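Local coordinates for RIM-binding protein, isoform F (PDB 4Z8A) that binds a peptide derived from the calcium channel Cacophony through its third SH3 domain, consistent with a role in organising the presynaptic active zone, at residues Glu25-Asn29 and Val30-Gln34. Residues are numbered along the deposited sequence; the frame is centred on the assembly and turned at random.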
loop_
_atom_site.group_PDB
_atom_site.type_symbol
_atom_site.label_atom_id
_atom_site.label_comp_id
_atom_site.label_asym_id
_atom_site.label_seq_id
_atom_site.Cartn_x
_atom_site.Cartn_y
_atom_site.Cartn_z
ATOM N N GLU A 25 -12.999 0.211 8.247
ATOM C CA GLU A 25 -12.793 -0.449 9.537
ATOM C C GLU A 25 -11.477 -0.078 10.204
ATOM O O GLU A 25 -11.355 -0.129 11.428
ATOM C CB GLU A 25 -12.827 -1.963 9.377
ATOM C CG GLU A 25 -14.170 -2.514 9.030
ATOM C CD GLU A 25 -14.116 -3.966 8.618
ATOM O OE1 GLU A 25 -13.078 -4.624 8.875
ATOM O OE2 GLU A 25 -15.118 -4.445 8.040
ATOM N N LEU A 26 -10.474 0.254 9.402
ATOM C CA LEU A 26 -9.124 0.337 9.918
ATOM C C LEU A 26 -8.369 1.633 9.649
ATOM O O LEU A 26 -7.360 1.903 10.295
ATOM C CB LEU A 26 -8.312 -0.835 9.344
ATOM C CG LEU A 26 -8.776 -2.216 9.805
ATOM C CD1 LEU A 26 -7.883 -3.305 9.217
ATOM C CD2 LEU A 26 -8.755 -2.306 11.319
ATOM N N SER A 27 -8.820 2.438 8.691
ATOM C CA SER A 27 -8.048 3.635 8.349
ATOM C C SER A 27 -8.270 4.788 9.321
ATOM O O SER A 27 -9.411 5.046 9.717
ATOM C CB SER A 27 -8.395 4.122 6.940
ATOM O OG SER A 27 -7.544 5.201 6.595
ATOM N N PRO A 28 -7.186 5.502 9.671
ATOM C CA PRO A 28 -7.293 6.708 10.488
ATOM C C PRO A 28 -7.488 7.962 9.661
ATOM O O PRO A 28 -7.421 9.039 10.221
ATOM C CB PRO A 28 -5.946 6.764 11.206
ATOM C CG PRO A 28 -4.987 6.188 10.151
ATOM C CD PRO A 28 -5.780 5.061 9.517
ATOM N N ASN A 29 -7.714 7.846 8.351
ATOM C CA ASN A 29 -7.618 9.026 7.511
ATOM C C ASN A 29 -8.960 9.586 7.116
ATOM O O ASN A 29 -9.856 8.829 6.778
ATOM C CB ASN A 29 -6.808 8.684 6.272
ATOM C CG ASN A 29 -5.374 8.378 6.637
ATOM O OD1 ASN A 29 -4.759 9.129 7.406
ATOM N ND2 ASN A 29 -4.862 7.255 6.165
ATOM N N VAL A 30 -9.088 10.911 7.132
ATOM C CA VAL A 30 -10.412 11.522 6.968
ATOM C C VAL A 30 -10.977 11.307 5.561
ATOM O O VAL A 30 -12.194 11.346 5.382
ATOM C CB VAL A 30 -10.368 13.038 7.304
ATOM C CG1 VAL A 30 -9.656 13.821 6.226
ATOM C CG2 VAL A 30 -11.776 13.597 7.498
ATOM N N ASP A 31 -10.091 11.071 4.592
ATOM C CA ASP A 31 -10.477 10.891 3.187
ATOM C C ASP A 31 -10.316 9.432 2.753
ATOM O O ASP A 31 -10.213 9.135 1.569
ATOM C CB ASP A 31 -9.646 11.800 2.270
ATOM C CG ASP A 31 -8.142 11.634 2.457
ATOM O OD1 ASP A 31 -7.724 10.780 3.264
ATOM O OD2 ASP A 31 -7.376 12.376 1.788
ATOM N N ALA A 32 -10.315 8.522 3.723
ATOM C CA ALA A 32 -9.989 7.128 3.442
ATOM C C ALA A 32 -10.906 6.486 2.417
ATOM O O ALA A 32 -10.457 5.775 1.512
ATOM C CB ALA A 32 -10.023 6.321 4.731
ATOM N N GLU A 33 -12.204 6.701 2.571
ATOM C CA GLU A 33 -13.164 5.980 1.742
ATOM C C GLU A 33 -13.037 6.412 0.283
ATOM O O GLU A 33 -13.238 5.610 -0.633
ATOM C CB GLU A 33 -14.582 6.196 2.258
ATOM C CG GLU A 33 -14.898 5.431 3.556
ATOM C CD GLU A 33 -14.040 5.864 4.728
ATOM O OE1 GLU A 33 -13.939 7.088 4.976
ATOM O OE2 GLU A 33 -13.439 4.981 5.389
ATOM N N GLN A 34 -12.684 7.676 0.067
ATOM C CA GLN A 34 -12.462 8.183 -1.276
ATOM C C GLN A 34 -11.174 7.673 -1.926
ATOM O O GLN A 34 -11.153 7.386 -3.125
ATOM C CB GLN A 34 -12.434 9.714 -1.267
ATOM C CG GLN A 34 -13.804 10.345 -1.086
ATOM C CD GLN A 34 -14.155 10.621 0.350
ATOM O OE1 GLN A 34 -13.492 10.136 1.290
ATOM N NE2 GLN A 34 -15.229 11.383 0.547
#
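Ser27 and Ala32 meet on the inner side of a tight bend in the SH3 RT loop, a worked example of how a short turn can be built around one hydroxyl and one methyl. Ser27 OG lies 3.3 Å from Ala32 CB, and the same methyl sits 3.2 Å from Asn29 O. The chain is closed here by a type I beta turn from Asn29 to Ala32, in which Ala32 N gives its hydrogen to Asn29 O at 3.1 Å. The hydroxyl of Ser27, its chi1 of -175° setting OG beside the carbonyl carbon, accepts from Asn29 N, with OG 3.2 Å from that nitrogen, forming an ST turn that runs into the beta turn. Glu36 backs this side, one carboxylate oxygen bonded to Ser27 OG and the other to Asn29 ND2. Replacing Ser27 by an alanine would probably leave Asn29 N without this acceptor and one Glu36 oxygen without its hydroxyl partner.

Asn29 is buried and belongs to this packed part, though its OD1 bonds to the backbone of the bound peptide. The open side is that of Val30, which is exposed, points away from the preceding residues and packs on an apolar side chain of the peptide. Asp31 OD1 passes 3.8 Å from Asn29 CB; its salt bridge is to a basic side chain of the peptide. The chemistry thus divides the bend: the hydrogen bonds of the Ser27 hydroxyl and the Ala32 amide hold the inner side, with the Ala32 methyl packed against them, and acidic and amide oxygens face the ligand, consistent with an acidic RT loop selecting a basic peptide residue.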